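Local structure of CEP104 (Gallus gallus, 5JO8) at residues 61-65 / 105-109; 68-73 / 116-121; 140-146 / 188-193; 181-187 / 225-231. The protein is a centriolar protein whose TOG domain, a helical-repeat module of a family that typically recognises tubulin, probably binds tubulin or microtubules. All blocks are in the same frame, centred on the assembly; numbering follows the deposited sequence.

Interaction 1. Residues 61-65 / 105-109; sequences LLAVY and ASLKL
Lys108 lays the end of its aliphatic chain over the ring of Tyr65. Lys108 CE stands 3.6 Å from the Tyr65 ring centroid, almost on the normal, as a CH-pi contact. A bend at the last torsion (chi4 73°) keeps Lys108 NZ over the same face, 4.2 Å from that centroid, adding a cation-pi interaction. Lysine suits this exposed margin: its methylenes cross the tyrosine at about a right angle, and Lys108 CD also touches Leu62 CD2 at 4.0 Å. Deeper in, Leu109 splits its two methyls, CD2 meeting Val64 CG1 at 3.7 Å and CD1 resting 3.8 Å from Tyr65 CA. With CG opposite the backbone N (chi1 174°), the branch end of Leu109 swings into the interface. Ala105 faces Leu61, CB to CB at 3.9 Å, its small methyl leaving room for the larger leucine. No hydrogen bond crosses; the Ser106 hydroxyl turns back to Phe103 O of its own helix. Behind these pairs the segment axes run 14° from parallel, 9.2 Å apart, as in the layers of an alpha-solenoid. Helix 77-94 packs against both, with Ala94 on Leu61 and Ser106, Ala87 on Val64 and Val91 on Leu109, while Leu45 of helix 43-49 touches Val64.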
loop_
_atom_site.group_PDB
_atom_site.type_symbol
_atom_site.label_atom_id
_atom_site.label_comp_id
_atom_site.label_asym_id
_atom_site.label_seq_id
_atom_site.Cartn_x
_atom_site.Cartn_y
_atom_site.Cartn_z
ATOM N N LEU A 61 17.287 -9.106 7.419
ATOM C CA LEU A 61 15.835 -9.245 7.370
ATOM C C LEU A 61 15.376 -10.699 7.532
ATOM O O LEU A 61 14.369 -10.976 8.192
ATOM C CB LEU A 61 15.304 -8.656 6.061
ATOM C CG LEU A 61 15.615 -7.162 5.912
ATOM C CD1 LEU A 61 15.388 -6.734 4.465
ATOM C CD2 LEU A 61 14.800 -6.295 6.874
ATOM N N LEU A 62 16.111 -11.627 6.925
ATOM C CA LEU A 62 15.819 -13.045 7.097
ATOM C C LEU A 62 16.085 -13.500 8.532
ATOM O O LEU A 62 15.404 -14.392 9.037
ATOM C CB LEU A 62 16.603 -13.879 6.080
ATOM C CG LEU A 62 16.182 -13.577 4.638
ATOM C CD1 LEU A 62 16.989 -14.402 3.643
ATOM C CD2 LEU A 62 14.678 -13.802 4.455
ATOM N N ALA A 63 17.064 -12.887 9.188
ATOM C CA ALA A 63 17.330 -13.207 10.594
ATOM C C ALA A 63 16.206 -12.709 11.491
ATOM O O ALA A 63 15.859 -13.362 12.479
ATOM C CB ALA A 63 18.663 -12.629 11.054
ATOM N N VAL A 64 15.645 -11.552 11.152
ATOM C CA VAL A 64 14.513 -11.014 11.892
ATOM C C VAL A 64 13.321 -11.933 11.706
ATOM O O VAL A 64 12.615 -12.234 12.672
ATOM C CB VAL A 64 14.201 -9.571 11.467
ATOM C CG1 VAL A 64 12.880 -9.090 12.081
ATOM C CG2 VAL A 64 15.336 -8.653 11.853
ATOM N N TYR A 65 13.111 -12.396 10.477
ATOM C CA TYR A 65 12.049 -13.346 10.198
ATOM C C TYR A 65 12.210 -14.581 11.083
ATOM O O TYR A 65 11.267 -15.017 11.737
ATOM C CB TYR A 65 12.077 -13.746 8.714
ATOM C CG TYR A 65 11.219 -14.951 8.397
ATOM C CD1 TYR A 65 11.727 -16.243 8.541
ATOM C CD2 TYR A 65 9.904 -14.808 7.974
ATOM C CE1 TYR A 65 10.956 -17.345 8.280
ATOM C CE2 TYR A 65 9.119 -15.924 7.704
ATOM C CZ TYR A 65 9.663 -17.186 7.856
ATOM O OH TYR A 65 8.910 -18.304 7.606
ATOM N N ALA A 105 12.755 -9.836 0.799
ATOM C CA ALA A 105 12.883 -10.303 2.175
ATOM C C ALA A 105 12.011 -9.425 3.061
ATOM O O ALA A 105 11.398 -9.925 4.008
ATOM C CB ALA A 105 14.332 -10.286 2.632
ATOM N N SER A 106 11.916 -8.132 2.749
ATOM C CA SER A 106 11.084 -7.248 3.566
ATOM C C SER A 106 9.607 -7.605 3.426
ATOM O O SER A 106 8.852 -7.566 4.407
ATOM C CB SER A 106 11.334 -5.773 3.250
ATOM O OG SER A 106 10.612 -5.350 2.109
ATOM N N LEU A 107 9.183 -7.968 2.219
ATOM C CA LEU A 107 7.800 -8.374 1.998
ATOM C C LEU A 107 7.493 -9.690 2.699
ATOM O O LEU A 107 6.406 -9.854 3.254
ATOM C CB LEU A 107 7.503 -8.533 0.507
ATOM C CG LEU A 107 7.675 -7.299 -0.370
ATOM C CD1 LEU A 107 7.234 -7.623 -1.799
ATOM C CD2 LEU A 107 6.904 -6.110 0.167
ATOM N N LYS A 108 8.435 -10.630 2.652
ATOM C CA LYS A 108 8.279 -11.913 3.322
ATOM C C LYS A 108 8.079 -11.676 4.817
ATOM O O LYS A 108 7.215 -12.277 5.445
ATOM C CB LYS A 108 9.520 -12.782 3.095
ATOM C CG LYS A 108 9.511 -14.119 3.801
ATOM C CD LYS A 108 10.870 -14.789 3.640
ATOM C CE LYS A 108 11.041 -15.991 4.554
ATOM N NZ LYS A 108 10.235 -17.177 4.129
ATOM N N LEU A 109 8.889 -10.788 5.373
ATOM C CA LEU A 109 8.831 -10.494 6.793
ATOM C C LEU A 109 7.511 -9.809 7.135
ATOM O O LEU A 109 6.847 -10.194 8.100
ATOM C CB LEU A 109 10.012 -9.602 7.172
ATOM C CG LEU A 109 10.079 -9.062 8.596
ATOM C CD1 LEU A 109 9.926 -10.189 9.623
ATOM C CD2 LEU A 109 11.400 -8.320 8.768
#

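Interaction 2. Residues 68-73 / 116-121; sequences LMEMSV and QYVPKH
Leu68 and Tyr117 cross at about a right angle where two helices of the TOG domain's alpha-solenoid, 54-69 and 100-121, pack at their C-terminal ends. Tyr117 holds its ring opposite the backbone N (chi1 -176°), which sends it across to helix 54-69, and Leu68 CD2 sits over one face, 4.0 Å from the ring centroid, in a CH-pi contact. His121 CD2 lies against the opposite face, clamping the ring flat. At the ring edge Leu68 O lies in plane, 3.6 Å from Tyr117 CE1. The hydroxyl beyond is tied to Leu80 O of helix 77-94. A tyrosine fits because its apolar body packs between Leu68 and His121 while its hydroxyl still finds a partner.

Lys120 reaches across extended. Its NZ donates to Met71 O at 3.0 Å, approaching 23° out of the carbonyl plane, while its CG covers a face of the His121 imidazole. That imidazole presents an edge to the loop, with His121 CE1 3.5 Å from Met71 O. Farther along, Met69 CE touches Gln116 OE1 at 3.5 Å.

Water completes the link. One molecule donates to Leu68 O at 2.6 Å and accepts from Lys120 NZ at 2.8 Å, and it also bonds His121 NE2; a second joins Met69 O to Lys120 NZ, and a third joins Val73 O to His121 ND1. Carbonyls at and just beyond the end of helix 54-69 thus gather round one ammonium group, directly or through water, whose charge the negative end of that helix would probably stabilise.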
loop_
_atom_site.group_PDB
_atom_site.type_symbol
_atom_site.label_atom_id
_atom_site.label_comp_id
_atom_site.label_asym_id
_atom_site.label_seq_id
_atom_site.Cartn_x
_atom_site.Cartn_y
_atom_site.Cartn_z
ATOM N N LEU A 68 11.543 -13.736 14.959
ATOM C CA LEU A 68 10.119 -13.621 15.262
ATOM C C LEU A 68 9.371 -14.950 15.155
ATOM O O LEU A 68 8.550 -15.251 16.023
ATOM C CB LEU A 68 9.453 -12.564 14.381
ATOM C CG LEU A 68 9.487 -11.140 14.945
ATOM C CD1 LEU A 68 10.898 -10.577 14.906
ATOM C CD2 LEU A 68 8.528 -10.226 14.174
ATOM N N MET A 69 9.655 -15.743 14.114
ATOM C CA MET A 69 8.977 -17.025 13.915
ATOM C C MET A 69 9.232 -17.992 15.074
ATOM O O MET A 69 8.379 -18.814 15.409
ATOM C CB MET A 69 9.403 -17.684 12.591
ATOM C CG MET A 69 8.725 -17.087 11.353
ATOM S SD MET A 69 6.950 -17.395 11.331
ATOM C CE MET A 69 6.922 -19.174 11.086
ATOM N N GLU A 70 10.396 -17.876 15.695
ATOM C CA GLU A 70 10.782 -18.827 16.733
ATOM C C GLU A 70 10.457 -18.362 18.153
ATOM O O GLU A 70 10.744 -19.069 19.118
ATOM C CB GLU A 70 12.253 -19.220 16.577
ATOM C CG GLU A 70 12.484 -20.001 15.290
ATOM C CD GLU A 70 13.931 -20.409 15.068
ATOM O OE1 GLU A 70 14.813 -19.964 15.838
ATOM O OE2 GLU A 70 14.175 -21.181 14.113
ATOM N N MET A 71 9.833 -17.190 18.289
ATOM C CA MET A 71 9.416 -16.720 19.612
ATOM C C MET A 71 8.342 -17.631 20.189
ATOM O O MET A 71 7.313 -17.874 19.557
ATOM C CB MET A 71 8.880 -15.288 19.545
ATOM C CG MET A 71 9.891 -14.261 19.103
ATOM S SD MET A 71 11.353 -14.215 20.141
ATOM C CE MET A 71 10.621 -13.909 21.749
ATOM N N SER A 72 8.592 -18.130 21.397
ATOM C CA SER A 72 7.641 -18.994 22.085
ATOM C C SER A 72 6.395 -18.210 22.483
ATOM O O SER A 72 6.463 -17.004 22.713
ATOM C CB SER A 72 8.289 -19.606 23.327
ATOM O OG SER A 72 7.318 -20.201 24.170
ATOM N N VAL A 73 5.260 -18.900 22.562
ATOM C CA VAL A 73 4.011 -18.260 22.963
ATOM C C VAL A 73 4.041 -17.769 24.409
ATOM O O VAL A 73 3.220 -16.947 24.801
ATOM C CB VAL A 73 2.794 -19.166 22.709
ATOM C CG1 VAL A 73 2.590 -19.381 21.215
ATOM C CG2 VAL A 73 2.958 -20.497 23.453
ATOM N N GLN A 116 0.821 -14.295 10.393
ATOM C CA GLN A 116 1.216 -15.386 11.278
ATOM C C GLN A 116 1.481 -14.944 12.706
ATOM O O GLN A 116 0.920 -15.505 13.642
ATOM C CB GLN A 116 2.454 -16.105 10.737
ATOM C CG GLN A 116 2.222 -16.784 9.402
ATOM C CD GLN A 116 3.435 -17.571 8.941
ATOM O OE1 GLN A 116 3.841 -18.538 9.582
ATOM N NE2 GLN A 116 4.032 -17.144 7.848
ATOM N N TYR A 117 2.336 -13.941 12.867
ATOM C CA TYR A 117 2.843 -13.539 14.180
ATOM C C TYR A 117 1.769 -12.897 15.056
ATOM O O TYR A 117 1.548 -13.323 16.196
ATOM C CB TYR A 117 4.011 -12.588 13.967
ATOM C CG TYR A 117 4.753 -12.119 15.198
ATOM C CD1 TYR A 117 5.843 -12.827 15.687
ATOM C CD2 TYR A 117 4.413 -10.921 15.821
ATOM C CE1 TYR A 117 6.555 -12.377 16.790
ATOM C CE2 TYR A 117 5.120 -10.455 16.911
ATOM C CZ TYR A 117 6.185 -11.191 17.397
ATOM O OH TYR A 117 6.881 -10.693 18.465
ATOM N N VAL A 118 1.122 -11.857 14.550
ATOM C CA VAL A 118 0.021 -11.248 15.297
ATOM C C VAL A 118 -1.052 -12.255 15.736
ATOM O O VAL A 118 -1.382 -12.300 16.923
ATOM C CB VAL A 118 -0.560 -10.021 14.569
ATOM C CG1 VAL A 118 -1.798 -9.507 15.296
ATOM C CG2 VAL A 118 0.487 -8.931 14.487
ATOM N N PRO A 119 -1.563 -13.099 14.817
ATOM C CA PRO A 119 -2.555 -14.083 15.273
ATOM C C PRO A 119 -1.998 -15.134 16.226
ATOM O O PRO A 119 -2.697 -15.515 17.176
ATOM C CB PRO A 119 -2.998 -14.771 13.977
ATOM C CG PRO A 119 -2.649 -13.847 12.902
ATOM C CD PRO A 119 -1.448 -13.087 13.347
ATOM N N LYS A 120 -0.778 -15.604 15.976
ATOM C CA LYS A 120 -0.143 -16.606 16.843
ATOM C C LYS A 120 -0.106 -16.123 18.295
ATOM O O LYS A 120 -0.404 -16.879 19.229
ATOM C CB LYS A 120 1.285 -16.919 16.369
ATOM C CG LYS A 120 2.083 -17.867 17.278
ATOM C CD LYS A 120 3.483 -18.106 16.712
ATOM C CE LYS A 120 4.390 -18.847 17.695
ATOM N NZ LYS A 120 5.789 -18.979 17.162
ATOM N N HIS A 121 0.237 -14.849 18.474
ATOM C CA HIS A 121 0.470 -14.282 19.798
ATOM C C HIS A 121 -0.707 -13.463 20.332
ATOM O O HIS A 121 -0.615 -12.863 21.404
ATOM C CB HIS A 121 1.749 -13.439 19.790
ATOM C CG HIS A 121 2.981 -14.237 19.497
ATOM N ND1 HIS A 121 3.484 -15.179 20.373
ATOM C CD2 HIS A 121 3.792 -14.260 18.413
ATOM C CE1 HIS A 121 4.558 -15.738 19.846
ATOM N NE2 HIS A 121 4.768 -15.200 18.658
HETATM O O HOH W 1 6.163 -16.310 16.325
HETATM O O HOH W 2 5.887 -19.901 14.470
HETATM O O HOH W 3 1.974 -15.554 22.699
#

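Interaction 3. Residues 140-146 / 188-193; sequences LSRTGDS and HLAMSR
Thr143 and Ser192 make the direct polar link where, in the TOG domain's alpha-solenoid, the C-terminal end of helix 125-142 and its turn meet the start of helix 187-204: Ser192 OG donates to Thr143 O at 2.6 Å, tilted 26° from the carbonyl plane. The Thr143 hydroxyl serves its own segment, its OG1 lying between backbone N and carbonyl carbon (chi1 73°), and donates 2.6 Å to a lone pair of Leu140 O. Two small hydroxyl residues suit this join, since each ties down a main-chain carbonyl where helix 125-142 gives way to the turn.

Bridging water forms the second group. One molecule gives its protons to Thr143 OG1 and, at 2.8 Å, to Leu189 O. Two others both donate to Gly144 O; one accepts from Leu189 N in a long bond and the other meets His188 ND1, in the plane of that ring.

The two backbones come nearest at Gly144. With no side chain, it lets its CA come within 3.7 Å of Leu189 N, and Leu189 CD1 reaches back to Leu140 O at 3.4 Å. The His188 ring lies alongside the loop, its ND1 3.7 Å from Asp145 O, a carbonyl whose hydrogen bond comes from Arg151 of helix 148-163.

Charge acts within the loop. Arg142 NH2 and Asp145 OD1 form a long salt bridge of 3.6 Å across the type I turn they begin and end. The chemistry is therefore mainly that of main-chain carbonyls met by hydroxyls and water: helix 187-204 recognises the path of the loop backbone more than its side chains.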
loop_
_atom_site.group_PDB
_atom_site.type_symbol
_atom_site.label_atom_id
_atom_site.label_comp_id
_atom_site.label_asym_id
_atom_site.label_seq_id
_atom_site.Cartn_x
_atom_site.Cartn_y
_atom_site.Cartn_z
ATOM N N LEU A 140 3.313 1.876 -1.693
ATOM C CA LEU A 140 2.705 2.685 -2.754
ATOM C C LEU A 140 3.750 3.471 -3.531
ATOM O O LEU A 140 3.645 3.609 -4.750
ATOM C CB LEU A 140 1.607 3.599 -2.201
ATOM C CG LEU A 140 0.288 2.846 -2.061
ATOM C CD1 LEU A 140 -0.697 3.641 -1.226
ATOM C CD2 LEU A 140 -0.313 2.552 -3.441
ATOM N N SER A 141 4.746 4.001 -2.832
ATOM C CA SER A 141 5.832 4.718 -3.498
ATOM C C SER A 141 6.531 3.856 -4.542
ATOM O O SER A 141 6.879 4.346 -5.609
ATOM C CB SER A 141 6.854 5.232 -2.479
ATOM O OG SER A 141 6.354 6.355 -1.783
ATOM N N ARG A 142 6.727 2.577 -4.240
ATOM C CA ARG A 142 7.435 1.680 -5.151
ATOM C C ARG A 142 6.607 1.391 -6.400
ATOM O O ARG A 142 7.152 1.012 -7.423
ATOM C CB ARG A 142 7.823 0.359 -4.475
ATOM C CG ARG A 142 8.655 0.508 -3.193
ATOM C CD ARG A 142 9.842 1.457 -3.343
ATOM N NE ARG A 142 10.724 1.117 -4.462
ATOM C CZ ARG A 142 11.679 0.194 -4.429
ATOM N NH1 ARG A 142 11.894 -0.519 -3.330
ATOM N NH2 ARG A 142 12.422 -0.029 -5.507
ATOM N N THR A 143 5.290 1.567 -6.318
ATOM C CA THR A 143 4.454 1.403 -7.517
ATOM C C THR A 143 4.681 2.538 -8.516
ATOM O O THR A 143 4.142 2.511 -9.623
ATOM C CB THR A 143 2.943 1.300 -7.194
ATOM O OG1 THR A 143 2.431 2.578 -6.803
ATOM C CG2 THR A 143 2.675 0.252 -6.111
ATOM N N GLY A 144 5.476 3.530 -8.124
ATOM C CA GLY A 144 5.894 4.587 -9.033
ATOM C C GLY A 144 7.254 4.349 -9.674
ATOM O O GLY A 144 7.760 5.210 -10.397
ATOM N N ASP A 145 7.840 3.181 -9.415
ATOM C CA ASP A 145 9.162 2.841 -9.944
ATOM C C ASP A 145 9.210 2.930 -11.462
ATOM O O ASP A 145 8.222 2.665 -12.136
ATOM C CB ASP A 145 9.552 1.425 -9.530
ATOM C CG ASP A 145 11.041 1.198 -9.595
ATOM O OD1 ASP A 145 11.734 1.582 -8.629
ATOM O OD2 ASP A 145 11.514 0.641 -10.605
ATOM N N SER A 146 10.374 3.272 -12.008
ATOM C CA SER A 146 10.516 3.388 -13.463
ATOM C C SER A 146 10.528 2.038 -14.200
ATOM O O SER A 146 10.339 1.987 -15.423
ATOM C CB SER A 146 11.763 4.205 -13.814
ATOM O OG SER A 146 12.910 3.669 -13.183
ATOM N N HIS A 188 3.813 7.117 -13.603
ATOM C CA HIS A 188 3.804 5.725 -13.150
ATOM C C HIS A 188 3.063 5.572 -11.826
ATOM O O HIS A 188 2.244 4.666 -11.667
ATOM C CB HIS A 188 5.225 5.177 -13.025
ATOM C CG HIS A 188 5.908 5.003 -14.342
ATOM N ND1 HIS A 188 7.249 5.264 -14.533
ATOM C CD2 HIS A 188 5.429 4.593 -15.540
ATOM C CE1 HIS A 188 7.566 5.020 -15.792
ATOM N NE2 HIS A 188 6.480 4.616 -16.426
ATOM N N LEU A 189 3.343 6.469 -10.894
ATOM C CA LEU A 189 2.658 6.485 -9.608
ATOM C C LEU A 189 1.147 6.635 -9.797
ATOM O O LEU A 189 0.358 5.918 -9.187
ATOM C CB LEU A 189 3.176 7.649 -8.775
ATOM C CG LEU A 189 2.760 7.680 -7.312
ATOM C CD1 LEU A 189 3.355 6.484 -6.574
ATOM C CD2 LEU A 189 3.188 9.001 -6.677
ATOM N N ALA A 190 0.746 7.574 -10.649
ATOM C CA ALA A 190 -0.675 7.846 -10.832
ATOM C C ALA A 190 -1.371 6.671 -11.490
ATOM O O ALA A 190 -2.465 6.281 -11.092
ATOM C CB ALA A 190 -0.861 9.094 -11.685
ATOM N N MET A 191 -0.739 6.120 -12.516
ATOM C CA MET A 191 -1.286 4.969 -13.216
ATOM C C MET A 191 -1.473 3.786 -12.280
ATOM O O MET A 191 -2.508 3.127 -12.299
ATOM C CB MET A 191 -0.380 4.571 -14.378
ATOM C CG MET A 191 -0.598 5.379 -15.642
ATOM S SD MET A 191 -2.290 5.231 -16.242
ATOM C CE MET A 191 -2.396 3.467 -16.554
ATOM N N SER A 192 -0.462 3.513 -11.460
ATOM C CA SER A 192 -0.540 2.417 -10.510
ATOM C C SER A 192 -1.676 2.629 -9.535
ATOM O O SER A 192 -2.387 1.691 -9.189
ATOM C CB SER A 192 0.766 2.297 -9.733
ATOM O OG SER A 192 1.806 1.799 -10.561
ATOM N N ARG A 193 -1.855 3.873 -9.116
ATOM C CA ARG A 193 -2.913 4.165 -8.160
ATOM C C ARG A 193 -4.299 3.959 -8.758
ATOM O O ARG A 193 -5.141 3.310 -8.148
ATOM C CB ARG A 193 -2.785 5.567 -7.571
ATOM C CG ARG A 193 -3.723 5.780 -6.388
ATOM C CD ARG A 193 -2.976 5.782 -5.047
ATOM N NE ARG A 193 -2.438 7.114 -4.781
ATOM C CZ ARG A 193 -3.172 8.156 -4.405
ATOM N NH1 ARG A 193 -4.482 8.026 -4.243
ATOM N NH2 ARG A 193 -2.598 9.334 -4.204
HETATM O O HOH W 4 0.472 4.598 -6.710
HETATM O O HOH W 5 6.391 7.686 -10.662
HETATM O O HOH W 6 9.296 6.456 -12.438
#

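Interaction 4. Residues 181-187 / 225-231; sequences LKPNSPT and EHRVYEV
His226 plugs the type I turn Lys182-Ser185, joining the loops that lead into helix 187-204 and helix 229-245, neighbours in the TOG domain's alpha-solenoid. Its ring lies opposite the backbone N (chi1 -162°), and the side chain runs beneath Pro183 O, with CB starting near that oxygen. CG is 3.5 Å from Pro183 O, which stands 3.4 Å above the plane over the ring centre, while Val231 CG2 packs on the opposite face. ND1 turns to its own loop and accepts from Val228 N at 3.0 Å (162°), steadying the residue at the N-cap position of helix 229-245. CD2 lies beside Ser185 OG, and CE1 faces Ser185 O. At the tip, NE2 donates to Ser185 O at 3.0 Å (143°) and, weakly, to Ser185 OG. One nitrogen accepting and the other donating is just what a neutral histidine offers, so that form is probably preferred.

The turn is prepared for its guest. Ser185 OG donates to Lys182 O at 2.7 Å, in the carbonyl plane, joining Ser185 N on that acceptor. Pro183 O, besides covering the imidazole, receives Arg227 N at 3.1 Å. Arg227 then stretches over the turn with Asn184 O above one guanidinium face. Leu181 and Val231 meet tip to tip, CD2 to CG1 at 4.1 Å. A single water donates to Ser185 O, bonds Thr187 OG1, and accepts from Arg227 NE at 2.9 Å.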
loop_
_atom_site.group_PDB
_atom_site.type_symbol
_atom_site.label_atom_id
_atom_site.label_comp_id
_atom_site.label_asym_id
_atom_site.label_seq_id
_atom_site.Cartn_x
_atom_site.Cartn_y
_atom_site.Cartn_z
ATOM N N LEU A 181 -5.310 12.376 -5.684
ATOM C CA LEU A 181 -4.215 12.218 -6.623
ATOM C C LEU A 181 -4.016 13.576 -7.289
ATOM O O LEU A 181 -4.921 14.077 -7.952
ATOM C CB LEU A 181 -4.582 11.166 -7.668
ATOM C CG LEU A 181 -3.531 10.754 -8.692
ATOM C CD1 LEU A 181 -2.437 9.914 -8.043
ATOM C CD2 LEU A 181 -4.192 10.003 -9.838
ATOM N N LYS A 182 -2.847 14.183 -7.098
ATOM C CA LYS A 182 -2.569 15.485 -7.703
ATOM C C LYS A 182 -2.499 15.362 -9.225
ATOM O O LYS A 182 -2.000 14.368 -9.743
ATOM C CB LYS A 182 -1.271 16.085 -7.152
ATOM C CG LYS A 182 -1.370 16.590 -5.718
ATOM C CD LYS A 182 -0.120 17.361 -5.323
ATOM C CE LYS A 182 -0.162 17.778 -3.860
ATOM N NZ LYS A 182 1.057 18.535 -3.458
ATOM N N PRO A 183 -3.004 16.374 -9.945
ATOM C CA PRO A 183 -3.067 16.344 -11.415
ATOM C C PRO A 183 -1.698 16.263 -12.075
ATOM O O PRO A 183 -1.589 15.845 -13.234
ATOM C CB PRO A 183 -3.722 17.685 -11.763
ATOM C CG PRO A 183 -4.462 18.076 -10.536
ATOM C CD PRO A 183 -3.640 17.581 -9.391
ATOM N N ASN A 184 -0.669 16.674 -11.341
ATOM C CA ASN A 184 0.695 16.691 -11.849
ATOM C C ASN A 184 1.529 15.555 -11.261
ATOM O O ASN A 184 2.737 15.496 -11.482
ATOM C CB ASN A 184 1.349 18.025 -11.503
ATOM C CG ASN A 184 1.318 18.312 -10.016
ATOM O OD1 ASN A 184 0.276 18.665 -9.462
ATOM N ND2 ASN A 184 2.460 18.157 -9.361
ATOM N N SER A 185 0.887 14.665 -10.506
ATOM C CA SER A 185 1.582 13.527 -9.909
ATOM C C SER A 185 2.295 12.691 -10.968
ATOM O O SER A 185 1.836 12.600 -12.112
ATOM C CB SER A 185 0.600 12.650 -9.132
ATOM O OG SER A 185 -0.428 12.175 -9.981
ATOM N N PRO A 186 3.430 12.077 -10.594
ATOM C CA PRO A 186 4.212 11.269 -11.533
ATOM C C PRO A 186 3.369 10.201 -12.225
ATOM O O PRO A 186 2.540 9.546 -11.588
ATOM C CB PRO A 186 5.276 10.629 -10.638
ATOM C CG PRO A 186 5.464 11.613 -9.537
ATOM C CD PRO A 186 4.095 12.192 -9.280
ATOM N N THR A 187 3.584 10.047 -13.524
ATOM C CA THR A 187 2.745 9.190 -14.347
ATOM C C THR A 187 2.669 7.743 -13.858
ATOM O O THR A 187 1.582 7.202 -13.710
ATOM C CB THR A 187 3.208 9.229 -15.803
ATOM O OG1 THR A 187 3.167 10.589 -16.253
ATOM C CG2 THR A 187 2.304 8.373 -16.678
ATOM N N GLU A 225 -8.779 14.962 -13.772
ATOM C CA GLU A 225 -8.047 16.200 -14.007
ATOM C C GLU A 225 -6.573 15.936 -14.290
ATOM O O GLU A 225 -5.818 16.855 -14.599
ATOM C CB GLU A 225 -8.198 17.143 -12.809
ATOM C CG GLU A 225 -9.641 17.483 -12.476
ATOM C CD GLU A 225 -9.760 18.730 -11.628
ATOM O OE1 GLU A 225 -8.903 18.930 -10.741
ATOM O OE2 GLU A 225 -10.706 19.515 -11.855
ATOM N N HIS A 226 -6.153 14.681 -14.182
ATOM C CA HIS A 226 -4.739 14.375 -14.363
ATOM C C HIS A 226 -4.264 14.737 -15.766
ATOM O O HIS A 226 -5.023 14.652 -16.729
ATOM C CB HIS A 226 -4.438 12.908 -14.055
ATOM C CG HIS A 226 -2.985 12.635 -13.819
ATOM N ND1 HIS A 226 -2.090 12.405 -14.840
ATOM C CD2 HIS A 226 -2.267 12.586 -12.671
ATOM C CE1 HIS A 226 -0.885 12.211 -14.332
ATOM N NE2 HIS A 226 -0.966 12.315 -13.017
ATOM N N ARG A 227 -3.011 15.155 -15.881
ATOM C CA ARG A 227 -2.494 15.604 -17.172
ATOM C C ARG A 227 -2.313 14.475 -18.192
ATOM O O ARG A 227 -2.257 14.721 -19.393
ATOM C CB ARG A 227 -1.187 16.383 -16.987
ATOM C CG ARG A 227 -0.064 15.584 -16.360
ATOM C CD ARG A 227 1.108 16.488 -16.007
ATOM N NE ARG A 227 2.240 15.732 -15.478
ATOM C CZ ARG A 227 3.406 16.273 -15.137
ATOM N NH1 ARG A 227 3.596 17.579 -15.269
ATOM N NH2 ARG A 227 4.381 15.506 -14.665
ATOM N N VAL A 228 -2.236 13.235 -17.723
ATOM C CA VAL A 228 -1.957 12.110 -18.608
ATOM C C VAL A 228 -3.220 11.353 -19.017
ATOM O O VAL A 228 -3.987 10.897 -18.162
ATOM C CB VAL A 228 -0.907 11.171 -17.991
ATOM C CG1 VAL A 228 -0.696 9.957 -18.872
ATOM C CG2 VAL A 228 0.404 11.919 -17.764
ATOM N N TYR A 229 -3.429 11.222 -20.328
ATOM C CA TYR A 229 -4.620 10.558 -20.854
ATOM C C TYR A 229 -4.864 9.177 -20.250
ATOM O O TYR A 229 -5.985 8.846 -19.880
ATOM C CB TYR A 229 -4.551 10.442 -22.386
ATOM C CG TYR A 229 -5.621 9.533 -22.968
ATOM C CD1 TYR A 229 -6.895 10.010 -23.238
ATOM C CD2 TYR A 229 -5.358 8.197 -23.224
ATOM C CE1 TYR A 229 -7.877 9.182 -23.762
ATOM C CE2 TYR A 229 -6.334 7.360 -23.743
ATOM C CZ TYR A 229 -7.588 7.855 -24.009
ATOM O OH TYR A 229 -8.546 7.012 -24.531
ATOM N N GLU A 230 -3.816 8.370 -20.176
ATOM C CA GLU A 230 -3.956 6.991 -19.730
ATOM C C GLU A 230 -4.497 6.932 -18.286
ATOM O O GLU A 230 -5.278 6.045 -17.943
ATOM C CB GLU A 230 -2.625 6.250 -19.889
ATOM C CG GLU A 230 -2.735 4.749 -19.858
ATOM C CD GLU A 230 -1.436 4.069 -20.239
ATOM O OE1 GLU A 230 -0.480 4.780 -20.621
ATOM O OE2 GLU A 230 -1.377 2.823 -20.169
ATOM N N VAL A 231 -4.100 7.904 -17.468
ATOM C CA VAL A 231 -4.625 8.037 -16.105
ATOM C C VAL A 231 -6.115 8.386 -16.110
ATOM O O VAL A 231 -6.923 7.751 -15.420
ATOM C CB VAL A 231 -3.834 9.084 -15.309
ATOM C CG1 VAL A 231 -4.406 9.215 -13.890
ATOM C CG2 VAL A 231 -2.361 8.722 -15.253
HETATM O O HOH W 7 2.538 13.002 -14.705
#

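How the interactions relate
From the N terminus, helix 54-69 supplies the first halves of interactions 1 and 2, and helix 100-121 the second halves. Each closes a loop of about forty residues containing helix 77-94, and the two loops cross because their segments alternate. Helix 125-142 follows in the chain and opens interaction 3, which closes on helix 187-204. Interaction 4 opens before that closure and ends at helix 229-245, so 3 and 4 also cross; they touch through Ala190 and Met191, packed on Ser185, His226, Glu230 and Val231. Interactions 2 and 4 lie on opposite sides of the chain's centre. Interactions 1 and 2 tie helix 54-69 to helix 100-121, while 3 and 4 tie helices 125-142, 187-204 and 229-245.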